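Long-range contacts in methylornithine synthase PylB (Methanosarcina barkeri, PDB 3T7V), which isomerises L-lysine to (3R)-3-methyl-D-ornithine by a radical S-adenosylmethionine and [4Fe-4S] mechanism, a step in pyrrolysine biosynthesis: residues Q170-D174 with D206-T210; D230-R235 with F269-P275; V236-L240 with L278-G282. All coordinates share one frame; numbering follows the deposited sequence.

Contact 1: Q170-D174 with D206-T210; sequences QETYD and DGILT. With SAM (S-adenosylmethionine), chain C.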
loop_
_atom_site.group_PDB
_atom_site.type_symbol
_atom_site.label_atom_id
_atom_site.label_comp_id
_atom_site.label_asym_id
_atom_site.label_seq_id
_atom_site.Cartn_x
_atom_site.Cartn_y
_atom_site.Cartn_z
ATOM N N GLN A 170 -6.641 2.048 -7.030
ATOM C CA GLN A 170 -7.947 1.975 -7.724
ATOM C C GLN A 170 -9.005 1.173 -6.933
ATOM O O GLN A 170 -10.219 1.365 -7.161
ATOM C CB GLN A 170 -7.781 1.292 -9.068
ATOM C CG GLN A 170 -8.911 1.670 -10.049
ATOM C CD GLN A 170 -8.883 3.095 -10.533
ATOM O OE1 GLN A 170 -7.860 3.752 -10.492
ATOM N NE2 GLN A 170 -10.014 3.564 -11.078
ATOM N N GLU A 171 -8.541 0.276 -6.024
ATOM C CA GLU A 171 -9.436 -0.627 -5.196
ATOM C C GLU A 171 -9.978 -1.805 -6.010
ATOM O O GLU A 171 -9.882 -2.970 -5.609
ATOM C CB GLU A 171 -10.631 0.027 -4.507
ATOM C CG GLU A 171 -10.404 1.354 -3.851
ATOM C CD GLU A 171 -9.238 1.357 -2.935
ATOM O OE1 GLU A 171 -8.692 0.310 -2.435
ATOM O OE2 GLU A 171 -8.770 2.471 -2.686
ATOM N N THR A 172 -10.516 -1.482 -7.169
ATOM C CA THR A 172 -11.009 -2.521 -8.096
ATOM C C THR A 172 -11.051 -1.901 -9.492
ATOM O O THR A 172 -11.424 -0.728 -9.648
ATOM C CB THR A 172 -12.414 -2.997 -7.668
ATOM O OG1 THR A 172 -12.886 -3.945 -8.596
ATOM C CG2 THR A 172 -13.425 -1.856 -7.574
ATOM N N TYR A 173 -10.846 -2.716 -10.505
ATOM C CA TYR A 173 -11.155 -2.326 -11.877
ATOM C C TYR A 173 -12.489 -2.874 -12.410
ATOM O O TYR A 173 -12.809 -2.695 -13.607
ATOM C CB TYR A 173 -10.031 -2.777 -12.852
ATOM C CG TYR A 173 -8.813 -1.903 -12.689
ATOM C CD1 TYR A 173 -7.925 -2.075 -11.615
ATOM C CD2 TYR A 173 -8.576 -0.898 -13.592
ATOM C CE1 TYR A 173 -6.822 -1.182 -11.426
ATOM C CE2 TYR A 173 -7.470 -0.032 -13.444
ATOM C CZ TYR A 173 -6.624 -0.193 -12.378
ATOM O OH TYR A 173 -5.580 0.687 -12.226
ATOM N N ASP A 174 -13.262 -3.495 -11.519
ATOM C CA ASP A 174 -14.610 -3.928 -11.871
ATOM C C ASP A 174 -15.512 -2.723 -11.656
ATOM O O ASP A 174 -15.688 -2.254 -10.528
ATOM C CB ASP A 174 -14.942 -5.055 -10.867
ATOM C CG ASP A 174 -16.334 -5.559 -10.959
ATOM O OD1 ASP A 174 -17.185 -4.951 -11.627
ATOM O OD2 ASP A 174 -16.528 -6.690 -10.320
ATOM N N ASP A 206 -0.274 1.213 -7.305
ATOM C CA ASP A 206 -1.710 0.898 -7.426
ATOM C C ASP A 206 -2.014 -0.207 -6.476
ATOM O O ASP A 206 -1.110 -0.883 -5.941
ATOM C CB ASP A 206 -2.013 0.479 -8.877
ATOM C CG ASP A 206 -3.502 0.590 -9.287
ATOM O OD1 ASP A 206 -4.372 0.992 -8.444
ATOM O OD2 ASP A 206 -3.738 0.344 -10.522
ATOM N N GLY A 207 -3.312 -0.388 -6.216
ATOM C CA GLY A 207 -3.703 -1.364 -5.210
ATOM C C GLY A 207 -5.132 -1.785 -5.401
ATOM O O GLY A 207 -5.965 -1.009 -5.858
ATOM N N ILE A 208 -5.383 -3.005 -4.977
ATOM C CA ILE A 208 -6.756 -3.548 -4.925
ATOM C C ILE A 208 -7.156 -4.029 -3.564
ATOM O O ILE A 208 -6.294 -4.290 -2.690
ATOM C CB ILE A 208 -6.903 -4.560 -6.033
ATOM C CG1 ILE A 208 -6.027 -5.730 -5.714
ATOM C CG2 ILE A 208 -6.773 -3.824 -7.413
ATOM C CD1 ILE A 208 -6.098 -6.865 -6.821
ATOM N N LEU A 209 -8.457 -4.011 -3.291
ATOM C CA LEU A 209 -9.004 -4.528 -2.076
ATOM C C LEU A 209 -9.558 -5.895 -2.319
ATOM O O LEU A 209 -10.177 -6.146 -3.358
ATOM C CB LEU A 209 -10.113 -3.626 -1.643
ATOM C CG LEU A 209 -9.896 -2.475 -0.826
ATOM C CD1 LEU A 209 -11.274 -1.857 -0.425
ATOM C CD2 LEU A 209 -9.251 -2.858 0.496
ATOM N N THR A 210 -9.336 -6.817 -1.376
ATOM C CA THR A 210 -9.965 -8.134 -1.446
ATOM C C THR A 210 -10.805 -8.323 -0.237
ATOM O O THR A 210 -10.622 -7.641 0.739
ATOM C CB THR A 210 -8.936 -9.285 -1.662
ATOM O OG1 THR A 210 -9.686 -10.468 -1.991
ATOM C CG2 THR A 210 -8.101 -9.579 -0.463
HETATM N N SAM C . -7.441 9.345 1.049
HETATM C CA SAM C . -6.514 8.915 0.112
HETATM C C SAM C . -7.004 7.878 -0.816
HETATM O O SAM C . -8.143 7.390 -0.661
HETATM O OXT SAM C . -6.265 7.608 -1.827
HETATM C CB SAM C . -5.567 8.095 0.645
HETATM C CG SAM C . -5.886 7.061 1.646
HETATM S SD SAM C . -5.283 5.390 1.152
HETATM C CE SAM C . -4.087 5.074 2.422
HETATM C "C5'" SAM C . -6.633 4.367 1.696
HETATM C "C4'" SAM C . -6.703 3.210 1.026
HETATM O "O4'" SAM C . -6.550 2.482 2.401
HETATM C "C3'" SAM C . -7.796 2.969 0.312
HETATM O "O3'" SAM C . -7.098 3.120 -0.932
HETATM C "C2'" SAM C . -7.772 1.476 0.665
HETATM O "O2'" SAM C . -7.083 0.645 -0.327
HETATM C "C1'" SAM C . -7.192 1.246 2.072
HETATM N N9 SAM C . -8.316 1.121 3.071
HETATM C C8 SAM C . -9.191 2.063 3.538
HETATM N N7 SAM C . -10.046 1.488 4.371
HETATM C C5 SAM C . -9.713 0.156 4.456
HETATM C C6 SAM C . -10.305 -0.933 5.114
HETATM N N6 SAM C . -11.392 -0.812 5.877
HETATM N N1 SAM C . -9.708 -2.132 5.027
HETATM C C2 SAM C . -8.600 -2.323 4.251
HETATM N N3 SAM C . -8.071 -1.319 3.510
HETATM C C4 SAM C . -8.631 -0.076 3.646
HETATM O O HOH W 1 -11.065 -5.594 -5.704
#

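Contact 2: D230-R235 with F269-P275; sequences DPDMVR and FPKRLIP. With MD0 (5-amino-D-isoleucine), chain D.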
loop_
_atom_site.group_PDB
_atom_site.type_symbol
_atom_site.label_atom_id
_atom_site.label_comp_id
_atom_site.label_asym_id
_atom_site.label_seq_id
_atom_site.Cartn_x
_atom_site.Cartn_y
_atom_site.Cartn_z
ATOM N N ASP A 230 1.420 -0.217 -15.982
ATOM C CA ASP A 230 2.854 -0.367 -15.653
ATOM C C ASP A 230 3.250 0.280 -14.291
ATOM O O ASP A 230 4.146 1.132 -14.180
ATOM C CB ASP A 230 3.742 0.185 -16.802
ATOM C CG ASP A 230 5.164 -0.335 -16.759
ATOM O OD1 ASP A 230 5.359 -1.502 -16.352
ATOM O OD2 ASP A 230 6.093 0.423 -17.163
ATOM N N PRO A 231 2.543 -0.071 -13.233
ATOM C CA PRO A 231 2.867 0.530 -11.926
ATOM C C PRO A 231 4.206 0.013 -11.405
ATOM O O PRO A 231 4.656 -1.096 -11.705
ATOM C CB PRO A 231 1.732 0.048 -11.041
ATOM C CG PRO A 231 1.352 -1.252 -11.655
ATOM C CD PRO A 231 1.505 -1.089 -13.135
ATOM N N ASP A 232 4.840 0.829 -10.565
ATOM C CA ASP A 232 6.119 0.469 -9.917
ATOM C C ASP A 232 5.963 -0.400 -8.673
ATOM O O ASP A 232 6.861 -1.152 -8.309
ATOM C CB ASP A 232 6.882 1.752 -9.597
ATOM C CG ASP A 232 7.056 2.591 -10.837
ATOM O OD1 ASP A 232 7.998 2.259 -11.586
ATOM O OD2 ASP A 232 6.199 3.494 -11.176
ATOM N N MET A 233 4.781 -0.332 -8.055
ATOM C CA MET A 233 4.453 -1.034 -6.834
ATOM C C MET A 233 2.981 -1.403 -6.969
ATOM O O MET A 233 2.164 -0.623 -7.481
ATOM C CB MET A 233 4.695 -0.119 -5.601
ATOM C CG MET A 233 4.428 -0.810 -4.287
ATOM S SD MET A 233 5.061 0.271 -2.992
ATOM C CE MET A 233 4.588 -0.642 -1.582
ATOM N N VAL A 234 2.683 -2.644 -6.562
ATOM C CA VAL A 234 1.280 -3.139 -6.636
ATOM C C VAL A 234 0.985 -3.788 -5.307
ATOM O O VAL A 234 1.808 -4.520 -4.720
ATOM C CB VAL A 234 1.063 -4.197 -7.763
ATOM C CG1 VAL A 234 1.162 -3.469 -9.135
ATOM C CG2 VAL A 234 2.110 -5.285 -7.685
ATOM N N ARG A 235 -0.217 -3.529 -4.830
ATOM C CA ARG A 235 -0.627 -4.097 -3.543
ATOM C C ARG A 235 -2.002 -4.695 -3.542
ATOM O O ARG A 235 -2.872 -4.363 -4.382
ATOM C CB ARG A 235 -0.459 -3.097 -2.422
ATOM C CG ARG A 235 -1.522 -2.148 -2.305
ATOM C CD ARG A 235 -1.650 -1.522 -0.868
ATOM N NE ARG A 235 -0.396 -0.836 -0.483
ATOM C CZ ARG A 235 -0.058 -0.573 0.776
ATOM N NH1 ARG A 235 -0.861 -0.966 1.789
ATOM N NH2 ARG A 235 1.095 0.025 1.020
ATOM N N PHE A 269 4.075 -9.644 -11.589
ATOM C CA PHE A 269 4.931 -8.494 -11.582
ATOM C C PHE A 269 6.239 -8.853 -10.860
ATOM O O PHE A 269 6.556 -8.375 -9.737
ATOM C CB PHE A 269 4.248 -7.373 -10.762
ATOM C CG PHE A 269 2.913 -6.955 -11.301
ATOM C CD1 PHE A 269 1.721 -7.479 -10.841
ATOM C CD2 PHE A 269 2.852 -5.879 -12.249
ATOM C CE1 PHE A 269 0.458 -7.073 -11.373
ATOM C CE2 PHE A 269 1.614 -5.482 -12.763
ATOM C CZ PHE A 269 0.414 -6.062 -12.329
ATOM N N PRO A 270 7.034 -9.744 -11.422
ATOM C CA PRO A 270 8.109 -10.369 -10.711
ATOM C C PRO A 270 9.175 -9.365 -10.199
ATOM O O PRO A 270 9.782 -9.615 -9.154
ATOM C CB PRO A 270 8.695 -11.386 -11.705
ATOM C CG PRO A 270 8.152 -10.923 -13.010
ATOM C CD PRO A 270 6.814 -10.338 -12.751
ATOM N N LYS A 271 9.348 -8.256 -10.920
ATOM C CA LYS A 271 10.429 -7.310 -10.601
ATOM C C LYS A 271 9.932 -6.142 -9.769
ATOM O O LYS A 271 10.722 -5.194 -9.547
ATOM C CB LYS A 271 11.011 -6.768 -11.905
ATOM C CG LYS A 271 11.720 -7.875 -12.709
ATOM C CD LYS A 271 12.229 -7.379 -14.086
ATOM C CE LYS A 271 12.771 -8.511 -14.949
ATOM N NZ LYS A 271 13.576 -8.000 -16.102
ATOM N N ARG A 272 8.634 -6.147 -9.375
ATOM C CA ARG A 272 8.057 -4.896 -8.779
ATOM C C ARG A 272 8.055 -4.974 -7.250
ATOM O O ARG A 272 8.350 -5.984 -6.639
ATOM C CB ARG A 272 6.654 -4.636 -9.355
ATOM C CG ARG A 272 6.692 -4.526 -10.916
ATOM C CD ARG A 272 7.522 -3.316 -11.316
ATOM N NE ARG A 272 7.396 -2.977 -12.713
ATOM C CZ ARG A 272 7.832 -1.839 -13.252
ATOM N NH1 ARG A 272 8.434 -0.928 -12.506
ATOM N NH2 ARG A 272 7.657 -1.625 -14.546
ATOM N N LEU A 273 7.777 -3.844 -6.606
ATOM C CA LEU A 273 7.580 -3.785 -5.189
ATOM C C LEU A 273 6.192 -4.268 -4.841
ATOM O O LEU A 273 5.220 -3.883 -5.537
ATOM C CB LEU A 273 7.720 -2.322 -4.719
ATOM C CG LEU A 273 9.146 -1.762 -4.906
ATOM C CD1 LEU A 273 9.106 -0.266 -4.598
ATOM C CD2 LEU A 273 10.085 -2.471 -4.006
ATOM N N ILE A 274 6.059 -5.098 -3.805
ATOM C CA ILE A 274 4.754 -5.589 -3.334
ATOM C C ILE A 274 4.803 -5.547 -1.841
ATOM O O ILE A 274 5.700 -6.188 -1.232
ATOM C CB ILE A 274 4.476 -7.049 -3.768
ATOM C CG1 ILE A 274 4.598 -7.131 -5.285
ATOM C CG2 ILE A 274 3.123 -7.538 -3.219
ATOM C CD1 ILE A 274 4.420 -8.569 -5.891
ATOM N N PRO A 275 3.902 -4.796 -1.180
ATOM C CA PRO A 275 3.973 -4.576 0.267
ATOM C C PRO A 275 3.467 -5.660 1.112
ATOM O O PRO A 275 2.448 -6.363 0.747
ATOM C CB PRO A 275 3.184 -3.291 0.470
ATOM C CG PRO A 275 2.242 -3.199 -0.620
ATOM C CD PRO A 275 2.893 -3.925 -1.807
HETATM C C MD0 D . -0.286 0.792 4.540
HETATM N N MD0 D . -1.517 1.848 6.346
HETATM O O MD0 D . 0.762 0.798 3.862
HETATM C CA MD0 D . -0.800 2.081 5.097
HETATM C CB MD0 D . -1.732 2.787 4.067
HETATM C CD MD0 D . -1.489 4.303 1.985
HETATM N NE MD0 D . -0.589 4.635 0.889
HETATM C CG MD0 D . -0.872 3.196 2.836
HETATM C CG2 MD0 D . -2.932 1.923 3.600
HETATM O OXT MD0 D . -0.931 -0.236 4.779
HETATM O O HOH W 2 9.491 -1.112 -9.375
#

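Contact 3: V236-L240 with L278-G282; sequences VMTFL and LDLEG. With SAM (S-adenosylmethionine), chain C; MD0 (5-amino-D-isoleucine), chain D.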
loop_
_atom_site.group_PDB
_atom_site.type_symbol
_atom_site.label_atom_id
_atom_site.label_comp_id
_atom_site.label_asym_id
_atom_site.label_seq_id
_atom_site.Cartn_x
_atom_site.Cartn_y
_atom_site.Cartn_z
ATOM N N VAL A 236 -2.200 -5.555 -2.558
ATOM C CA VAL A 236 -3.567 -6.008 -2.220
ATOM C C VAL A 236 -3.728 -5.857 -0.718
ATOM O O VAL A 236 -2.790 -6.155 0.048
ATOM C CB VAL A 236 -3.820 -7.438 -2.757
ATOM C CG1 VAL A 236 -2.662 -8.338 -2.264
ATOM C CG2 VAL A 236 -5.164 -7.946 -2.266
ATOM N N MET A 237 -4.872 -5.353 -0.291
ATOM C CA MET A 237 -5.225 -5.323 1.129
ATOM C C MET A 237 -6.481 -6.088 1.413
ATOM O O MET A 237 -7.455 -5.973 0.622
ATOM C CB MET A 237 -5.400 -3.871 1.558
ATOM C CG MET A 237 -4.132 -3.082 1.262
ATOM S SD MET A 237 -4.241 -1.452 1.928
ATOM C CE MET A 237 -4.432 -1.487 3.763
ATOM N N THR A 238 -6.469 -6.847 2.505
ATOM C CA THR A 238 -7.743 -7.420 2.980
ATOM C C THR A 238 -8.662 -6.334 3.524
ATOM O O THR A 238 -8.203 -5.528 4.390
ATOM C CB THR A 238 -7.449 -8.365 4.193
ATOM O OG1 THR A 238 -6.482 -9.350 3.729
ATOM C CG2 THR A 238 -8.729 -9.035 4.701
ATOM N N PHE A 239 -9.922 -6.298 3.087
ATOM C CA PHE A 239 -10.892 -5.359 3.671
ATOM C C PHE A 239 -11.190 -5.756 5.104
ATOM O O PHE A 239 -11.630 -6.871 5.397
ATOM C CB PHE A 239 -12.150 -5.410 2.800
ATOM C CG PHE A 239 -13.294 -4.637 3.358
ATOM C CD1 PHE A 239 -13.123 -3.338 3.875
ATOM C CD2 PHE A 239 -14.509 -5.252 3.477
ATOM C CE1 PHE A 239 -14.211 -2.667 4.426
ATOM C CE2 PHE A 239 -15.577 -4.563 4.052
ATOM C CZ PHE A 239 -15.408 -3.261 4.492
ATOM N N LEU A 240 -10.985 -4.780 5.989
ATOM C CA LEU A 240 -11.412 -4.995 7.424
ATOM C C LEU A 240 -12.618 -4.094 7.596
ATOM O O LEU A 240 -12.476 -2.845 7.578
ATOM C CB LEU A 240 -10.276 -4.468 8.308
ATOM C CG LEU A 240 -8.953 -5.274 8.275
ATOM C CD1 LEU A 240 -7.997 -4.916 9.460
ATOM C CD2 LEU A 240 -9.134 -6.802 8.186
ATOM N N LEU A 278 1.609 -3.862 7.782
ATOM C CA LEU A 278 1.353 -4.199 9.207
ATOM C C LEU A 278 -0.100 -3.817 9.602
ATOM O O LEU A 278 -0.575 -4.193 10.659
ATOM C CB LEU A 278 2.270 -3.375 10.077
ATOM C CG LEU A 278 3.786 -3.581 9.956
ATOM C CD1 LEU A 278 4.541 -2.932 11.119
ATOM C CD2 LEU A 278 4.188 -5.020 9.833
ATOM N N ASP A 279 -0.780 -3.028 8.745
ATOM C CA ASP A 279 -2.082 -2.483 9.137
ATOM C C ASP A 279 -3.202 -3.556 9.211
ATOM O O ASP A 279 -4.244 -3.326 9.845
ATOM C CB ASP A 279 -2.485 -1.431 8.067
ATOM C CG ASP A 279 -3.388 -0.331 8.576
ATOM O OD1 ASP A 279 -3.485 -0.045 9.789
ATOM O OD2 ASP A 279 -3.939 0.354 7.655
ATOM N N LEU A 280 -2.951 -4.704 8.591
ATOM C CA LEU A 280 -4.006 -5.713 8.471
ATOM C C LEU A 280 -3.945 -6.822 9.548
ATOM O O LEU A 280 -4.989 -7.275 10.039
ATOM C CB LEU A 280 -3.865 -6.403 7.114
ATOM C CG LEU A 280 -3.896 -5.243 6.068
ATOM C CD1 LEU A 280 -3.139 -5.550 4.824
ATOM C CD2 LEU A 280 -5.318 -4.668 5.960
ATOM N N GLU A 281 -2.727 -7.233 9.936
ATOM C CA GLU A 281 -2.501 -8.373 10.839
ATOM C C GLU A 281 -1.204 -8.174 11.655
ATOM O O GLU A 281 -0.701 -9.105 12.325
ATOM C CB GLU A 281 -2.501 -9.699 10.033
ATOM C CG GLU A 281 -3.865 -10.287 9.674
ATOM C CD GLU A 281 -3.775 -11.742 9.140
ATOM O OE1 GLU A 281 -2.973 -12.059 8.204
ATOM O OE2 GLU A 281 -4.516 -12.599 9.677
ATOM N N GLY A 282 -0.628 -6.962 11.597
ATOM C CA GLY A 282 0.606 -6.648 12.356
ATOM C C GLY A 282 1.824 -7.441 11.898
ATOM O O GLY A 282 1.894 -7.907 10.790
HETATM N N SAM C . -7.441 9.345 1.049
HETATM C CA SAM C . -6.514 8.915 0.112
HETATM C C SAM C . -7.004 7.878 -0.816
HETATM O O SAM C . -8.143 7.390 -0.661
HETATM O OXT SAM C . -6.265 7.608 -1.827
HETATM C CB SAM C . -5.567 8.095 0.645
HETATM C CG SAM C . -5.886 7.061 1.646
HETATM S SD SAM C . -5.283 5.390 1.152
HETATM C CE SAM C . -4.087 5.074 2.422
HETATM C "C5'" SAM C . -6.633 4.367 1.696
HETATM C "C4'" SAM C . -6.703 3.210 1.026
HETATM O "O4'" SAM C . -6.550 2.482 2.401
HETATM C "C3'" SAM C . -7.796 2.969 0.312
HETATM O "O3'" SAM C . -7.098 3.120 -0.932
HETATM C "C2'" SAM C . -7.772 1.476 0.665
HETATM O "O2'" SAM C . -7.083 0.645 -0.327
HETATM C "C1'" SAM C . -7.192 1.246 2.072
HETATM N N9 SAM C . -8.316 1.121 3.071
HETATM C C8 SAM C . -9.191 2.063 3.538
HETATM N N7 SAM C . -10.046 1.488 4.371
HETATM C C5 SAM C . -9.713 0.156 4.456
HETATM C C6 SAM C . -10.305 -0.933 5.114
HETATM N N6 SAM C . -11.392 -0.812 5.877
HETATM N N1 SAM C . -9.708 -2.132 5.027
HETATM C C2 SAM C . -8.600 -2.323 4.251
HETATM N N3 SAM C . -8.071 -1.319 3.510
HETATM C C4 SAM C . -8.631 -0.076 3.646
HETATM C C MD0 D . -0.286 0.792 4.540
HETATM N N MD0 D . -1.517 1.848 6.346
HETATM O O MD0 D . 0.762 0.798 3.862
HETATM C CA MD0 D . -0.800 2.081 5.097
HETATM C CB MD0 D . -1.732 2.787 4.067
HETATM C CD MD0 D . -1.489 4.303 1.985
HETATM N NE MD0 D . -0.589 4.635 0.889
HETATM C CG MD0 D . -0.872 3.196 2.836
HETATM C CG2 MD0 D . -2.932 1.923 3.600
HETATM O OXT MD0 D . -0.931 -0.236 4.779
#

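Contact 1: Q170-D174 with D206-T210
With CG of D206 anti to the backbone N (chi1 -160°) and CG of Y173 anti to the carbonyl carbon (chi1 -74°), the carboxylate and the phenol approach from opposite directions and meet at the hydroxyl. Y173 OH donates to D206 OD2 over a short 2.5 Å, using the syn lone pair of that oxygen; the oxygen lies in the plane of the ring, at its edge, while the carboxylate itself is turned 69° from the ring. The other oxygen, D206 OD1, takes two backbone donors: Q170 N at 2.9 Å, arriving nearly along the C-O axis, and G207 N at 2.8 Å from the anti side, above the carboxylate plane. Two hydrogen-bonded oxygens leave the carboxylate little freedom to rotate.

Beyond this polar clasp the backbones run in parallel register for a single bridge, E171 to I208. E171 N donates to G207 O, and L209 N returns a 2.9 Å bond to E171 O, in the carbonyl plane and on a lone pair. The bridge carries the pairing of barrel strands 163-167 and 203-210 of the radical SAM core into the loop that precedes helix 175-181. One water donates to both E171 O and L209 O, tying the far side of the bridge.

Although CB of E171 points away from the strand, the bend at chi2 goes with a carboxylate that comes back alongside L209, OE1 lying 3.4 Å from L209 CG. Its carboxylate grips the ribose diol of S-adenosylmethionine with both oxygens: O2' donates to OE1 at 2.7 Å, and O3' to OE2 at 2.5 Å. OE2 also forms a salt bridge with R182. L209 CD2 rests 3.6 Å from N3 of the adenine.

Contact 2: D230-R235 with F269-P275
A lone parallel bridge between M233 and L273 links the start of barrel strand 233-238 to the loop leading into strand 275-277 of the radical SAM core; R235, at the far end of its segment, reaches the substrate. V234 N donates to L273 O at 3.0 Å, whereas the reciprocal bond from L273 N to D232 O is weak at 3.3 Å.

Outside the bridge, a bend at chi2 (-64°) sets the R272 guanidinium between two acids and against P231 O, which lies over one face at too poor an angle to NE for a hydrogen bond. Its NH2 meets D230 OD1 at 2.9 Å, with the carboxylate and guanidinium planes 77° apart, and NH1 makes a longer salt bridge of 3.3 Å to D232 OD1, while D232 OD2 accepts from V204 N. A leucine in place of R272 would probably leave D230 OD1 and D232 OD1 without their shared cation and let the D230 side chain turn.

V234 CG1 sits over the centre of the F269 ring, 4.1 Å from its centroid and 6° off the normal, a CH-pi contact. At the inner end, P275 CG presses 3.2 Å from R235 CB and covers one face of its guanidinium. R235 clasps the carboxylate of the bound methylornithine: NH2 donates to O at 3.0 Å, NH1 to OXT at 3.1 Å. E205 forms a salt bridge with R235 NE.

I274 and V234 face helix 258-268, M233 and P275 touch strand 296-300, and M233 and R235 hydrogen-bond through their backbones to strand 203-210.

Contact 3: V236-L240 with L278-G282
Strand 236-238 and the weakly bonded first turn of helix 278-291 pass 8.6 Å apart at an angle of 43°, with T238 opposite L280 and no hydrogen bond between them. L280 buries more surface here than any other residue. Its CD2 comes within 3.4 Å of T238 O and 4.0 Å of M237 CE, and lies more loosely against L240 CG. L240 CD1 in turn reaches back to the helix backbone, 3.9 Å from L280 O and a little farther from D279 O. Leucine methyl groups thus meet backbone carbonyl oxygens as well as side chains.

The bend of M237 at chi3 (61°) brings CE round to the ligands, where it touches N3 of the S-adenosylmethionine adenine and CG2 of methylornithine, each at 3.7 Å. This places the contact where the C-terminal ends of the barrel strands face the cofactor and substrate, the usual active-site side of a TIM barrel. Just past strand 233-238, the backbone of L240 reads the adenine edge as a pair of bonds. L240 N donates to N1 at 3.1 Å and an almost straight 177°, and N6 donates to L240 O at 2.9 Å; that carbonyl also accepts from Q242. F239 turns the other way, with N6 lying at the edge of its ring.

From the helix side, D279 OD2 receives a weak bond from the substrate amine N. OD2 also accepts from the backbone N-H groups of V310 and A311, and OD1 from that of N312 and, in a salt bridge, from R322, an arrangement likely to hold the carboxylate in place. T238, meanwhile, sends OG1 to E258 of helix 258-268.

Contact 1 closes before the other two begin; contacts 2 and 3 cross, their segments alternating along the chain. Strand 233-238 unites them: contact 2 uses its start and contact 3 its end, their centres about 17 Å apart. Contact 1 lies about 14 Å from each by centres; its strand 203-210 pairs with 233-238 through backbone bonds such as I208 N to R235 O and T210 N to M237 O. Contacts 1 and 3 both touch S-adenosylmethionine, at the ribose and adenine, while contact 2 meets methylornithine at the carboxylate and contact 3 at the amine and CG2. The two strands, with loop 170-174 and the start of helix 278-291, line the cofactor and substrate site.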